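Local coordinates for prolyl 4-hydroxylase alpha subunit Fe(2+) 2OG dioxygenase domain-containing protein (Burkholderia ambifaria, PDB 3W20), which catalyses the oxidation of N-substituted L-amino acids as a dioxygenase, probably using iron and 2-oxoglutarate as the related prolyl 4-hydroxylase domains do, at the interface of chains A and B. Residues are numbered along the deposited sequence; one frame, centred on the assembly and turned at random. Chains: chain A/B, Putative uncharacterized protein.

Contact 1: the interface of chains A and B. Residues chain A 97-98, 101-102; chain B 97-98, 101-102.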
loop_
_atom_site.group_PDB
_atom_site.type_symbol
_atom_site.label_atom_id
_atom_site.label_comp_id
_atom_site.label_asym_id
_atom_site.label_seq_id
_atom_site.Cartn_x
_atom_site.Cartn_y
_atom_site.Cartn_z
ATOM N N PHE A 97 2.699 -2.196 -0.884
ATOM C CA PHE A 97 1.855 -1.804 -2.039
ATOM C C PHE A 97 2.273 -0.487 -2.636
ATOM O O PHE A 97 2.163 -0.329 -3.847
ATOM C CB PHE A 97 0.376 -1.840 -1.660
ATOM C CG PHE A 97 -0.090 -3.262 -1.546
ATOM C CD1 PHE A 97 -0.315 -4.038 -2.687
ATOM C CD2 PHE A 97 -0.231 -3.827 -0.280
ATOM C CE1 PHE A 97 -0.699 -5.383 -2.549
ATOM C CE2 PHE A 97 -0.590 -5.165 -0.127
ATOM C CZ PHE A 97 -0.849 -5.911 -1.283
ATOM N N GLY A 98 2.842 0.378 -1.820
ATOM C CA GLY A 98 3.348 1.697 -2.311
ATOM C C GLY A 98 4.559 1.451 -3.210
ATOM O O GLY A 98 4.729 2.062 -4.292
ATOM N N CYS A 101 3.904 -0.361 -6.911
ATOM C CA CYS A 101 3.498 0.495 -7.952
ATOM C C CYS A 101 4.682 1.256 -8.606
ATOM O O CYS A 101 4.665 1.413 -9.808
ATOM C CB CYS A 101 2.299 1.318 -7.494
ATOM S SG CYS A 101 2.277 3.017 -8.117
ATOM N N ARG A 102 5.718 1.624 -7.840
ATOM C CA ARG A 102 6.909 2.328 -8.368
ATOM C C ARG A 102 7.676 1.364 -9.267
ATOM O O ARG A 102 8.190 1.722 -10.297
ATOM C CB ARG A 102 7.849 2.817 -7.247
ATOM C CG ARG A 102 7.349 4.030 -6.450
ATOM C CD ARG A 102 7.186 5.259 -7.340
ATOM N NE ARG A 102 6.197 6.245 -6.859
ATOM C CZ ARG A 102 5.849 7.342 -7.534
ATOM N NH1 ARG A 102 6.432 7.591 -8.714
ATOM N NH2 ARG A 102 4.924 8.197 -7.046
ATOM N N PHE B 97 -2.627 3.316 -0.320
ATOM C CA PHE B 97 -1.251 3.595 -0.679
ATOM C C PHE B 97 -0.916 3.257 -2.085
ATOM O O PHE B 97 -0.154 3.960 -2.756
ATOM C CB PHE B 97 -0.290 2.937 0.343
ATOM C CG PHE B 97 -0.379 3.592 1.690
ATOM C CD1 PHE B 97 0.256 4.828 1.929
ATOM C CD2 PHE B 97 -1.162 3.025 2.693
ATOM C CE1 PHE B 97 0.154 5.481 3.138
ATOM C CE2 PHE B 97 -1.242 3.687 3.921
ATOM C CZ PHE B 97 -0.585 4.890 4.149
ATOM N N GLY B 98 -1.550 2.203 -2.570
ATOM C CA GLY B 98 -1.428 1.905 -4.010
ATOM C C GLY B 98 -1.952 2.970 -4.951
ATOM O O GLY B 98 -1.263 3.330 -5.933
ATOM N N CYS B 101 0.391 6.204 -4.807
ATOM C CA CYS B 101 1.538 5.953 -5.669
ATOM C C CYS B 101 1.138 6.290 -7.133
ATOM O O CYS B 101 1.932 6.906 -7.861
ATOM C CB CYS B 101 1.930 4.497 -5.496
ATOM S SG CYS B 101 3.296 4.023 -6.617
ATOM N N ARG B 102 -0.065 5.891 -7.552
ATOM C CA ARG B 102 -0.543 6.109 -8.926
ATOM C C ARG B 102 -0.733 7.609 -9.234
ATOM O O ARG B 102 -0.299 8.112 -10.279
ATOM C CB ARG B 102 -1.863 5.370 -9.138
ATOM C CG ARG B 102 -2.460 5.433 -10.549
ATOM C CD ARG B 102 -3.770 4.642 -10.603
ATOM N NE ARG B 102 -3.529 3.201 -10.404
ATOM C CZ ARG B 102 -4.376 2.345 -9.812
ATOM N NH1 ARG B 102 -5.533 2.765 -9.314
ATOM N NH2 ARG B 102 -4.064 1.057 -9.699
#
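A:Cys101 and B:Cys101 turn their sulphurs toward each other by different first torsions. In B:Cys101 the SG is anti to the backbone N (chi1 176°), beside the carbonyl carbon. In A:Cys101 the SG stops well short of anti (chi1 144°), away from a staggered position. The two sulphurs are joined in an interchain disulfide, with A:Cys101 SG 2.1 Å from B:Cys101 SG. The bridge twists in the left-handed sense, with a CB-SG-SG-CB torsion near -90°. A:Cys101 CB and B:Cys101 CB are 3.8 Å apart. Both cysteines sit on helix 87-107, so the bond ties the same helix of the two copies together. The flanks differ. A:Gly98 O, a helix carbonyl, comes 3.4 Å from B:Cys101 SG. Its twin B:Gly98 O stays 4.2 Å from A:Cys101 SG. Glycine has no side chain to stand between the backbones here. A:Arg102 bends at chi2 and passes alongside the bridge. Its NE is 3.7 Å from B:Cys101 SG. Its guanidinium tip points at a backbone carbonyl, with A:Arg102 NH2 3.4 Å from B:Cys101 O. This is a polar approach beyond hydrogen-bonding reach. B:Arg102 takes another course and extends away from the bridge. It meets the partner chiefly through its backbone. No hydrogen bond crosses this patch; the covalent link carries it. The B:Arg102 backbone N ends 3.8 Å from A:Cys101 SG.

Contact 2: the interface of chains A and B. Residues chain A 166-169, 171; chain B 87.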
loop_
_atom_site.group_PDB
_atom_site.type_symbol
_atom_site.label_atom_id
_atom_site.label_comp_id
_atom_site.label_asym_id
_atom_site.label_seq_id
_atom_site.Cartn_x
_atom_site.Cartn_y
_atom_site.Cartn_z
ATOM N N VAL A 166 -5.919 -13.145 11.992
ATOM C CA VAL A 166 -7.156 -12.382 11.915
ATOM C C VAL A 166 -7.062 -11.240 10.898
ATOM O O VAL A 166 -7.990 -11.016 10.117
ATOM C CB VAL A 166 -7.470 -11.783 13.292
ATOM C CG1 VAL A 166 -8.654 -10.841 13.226
ATOM C CG2 VAL A 166 -7.792 -12.939 14.232
ATOM N N ASN A 167 -5.941 -10.552 10.938
ATOM C CA ASN A 167 -5.762 -9.334 10.131
ATOM C C ASN A 167 -5.131 -9.560 8.761
ATOM O O ASN A 167 -5.161 -8.668 7.939
ATOM C CB ASN A 167 -4.898 -8.354 10.983
ATOM C CG ASN A 167 -5.614 -7.946 12.238
ATOM O OD1 ASN A 167 -6.814 -7.702 12.205
ATOM N ND2 ASN A 167 -4.890 -7.833 13.346
ATOM N N TRP A 168 -4.586 -10.754 8.499
ATOM C CA TRP A 168 -4.105 -11.060 7.145
ATOM C C TRP A 168 -5.289 -11.093 6.144
ATOM O O TRP A 168 -6.248 -11.873 6.297
ATOM C CB TRP A 168 -3.399 -12.456 7.194
ATOM C CG TRP A 168 -2.704 -12.710 5.849
ATOM C CD1 TRP A 168 -3.059 -13.659 4.851
ATOM C CD2 TRP A 168 -1.667 -11.900 5.260
ATOM N NE1 TRP A 168 -2.281 -13.533 3.736
ATOM C CE2 TRP A 168 -1.393 -12.490 3.915
ATOM C CE3 TRP A 168 -0.897 -10.802 5.702
ATOM C CZ2 TRP A 168 -0.424 -11.987 3.076
ATOM C CZ3 TRP A 168 0.096 -10.308 4.839
ATOM C CH2 TRP A 168 0.334 -10.883 3.543
ATOM N N PRO A 169 -5.247 -10.311 5.067
ATOM C CA PRO A 169 -6.503 -10.195 4.288
ATOM C C PRO A 169 -6.673 -11.188 3.122
ATOM O O PRO A 169 -7.757 -11.302 2.550
ATOM C CB PRO A 169 -6.398 -8.802 3.723
ATOM C CG PRO A 169 -4.893 -8.664 3.442
ATOM C CD PRO A 169 -4.309 -9.196 4.776
ATOM N N LYS A 171 -7.219 -14.778 2.464
ATOM C CA LYS A 171 -7.489 -15.859 3.367
ATOM C C LYS A 171 -7.629 -17.185 2.598
ATOM O O LYS A 171 -7.725 -18.284 3.199
ATOM C CB LYS A 171 -8.731 -15.547 4.164
ATOM C CG LYS A 171 -8.470 -14.405 5.190
ATOM C CD LYS A 171 -9.591 -14.315 6.219
ATOM C CE LYS A 171 -9.517 -13.003 6.939
ATOM N NZ LYS A 171 -8.411 -13.079 7.945
ATOM N N ASP B 87 -8.739 -7.169 9.175
ATOM C CA ASP B 87 -8.262 -7.427 7.804
ATOM C C ASP B 87 -8.692 -6.420 6.757
ATOM O O ASP B 87 -7.989 -6.190 5.772
ATOM C CB ASP B 87 -8.453 -8.910 7.318
ATOM C CG ASP B 87 -9.904 -9.488 7.394
ATOM O OD1 ASP B 87 -10.886 -8.913 7.840
ATOM O OD2 ASP B 87 -10.028 -10.657 6.974
#
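A:Pro169 and A:Asn167 meet B:Asp87 through carbon at the centre of this patch. A:Pro169 CA lies 3.8 Å from B:Asp87 CB. The backbones also come close, with A:Asn167 CA 3.9 Å from B:Asp87 CA. Within chain A, A:Pro169 CD covers one face of the A:Trp168 indole near its rim, 3.7 Å above the ring plane. Further out, B:Asp87 CB rests against a backbone carbonyl, 3.5 Å from A:Val166 O. The B:Asp87 CG lies between its own backbone N and carbonyl carbon (chi1 55°), and the carboxylate then reaches the ammonium of A:Lys171. The two side chains cross at about a right angle. A:Lys171 NZ and B:Asp87 OD2 form a salt bridge of 3.1 Å. A:Lys171 CE is modelled too near the same oxygen, so the exact placing of the tip is doubtful. The ammonium is also tied to its own chain. A:Lys171 NZ hydrogen-bonds A:Val166 O at 3.0 Å from above the carbonyl plane, 58° out of it. It also bonds A:Trp168 O at 3.0 Å, on a straighter approach tilted 21° from that plane. These two bonds would hold the lysine tip near the aspartate. B:Asp87 opens helix 87-107, and the chain A residues lie in the long loop between strands 139-143 and 178-185, which also carries zinc ligands A:His155 and A:Asp157.

Contact 1 and contact 2 belong to one two-fold interface, and the centres of their C-alpha atoms are about 20 Å apart. Helix 87-107 of chain B takes part in both. Its first residue serves contact 2, and residues further along serve contact 1. In contact 1 it faces the same helix of chain A, whereas in contact 2 it faces a loop. The charged contact at the helix start may add to the covalent link. Contact 1 straddles the two-fold axis, and contact 2 recurs with the chains exchanged. Together they would limit rocking of the subunits. The interchain disulfide suggests a covalent dimer.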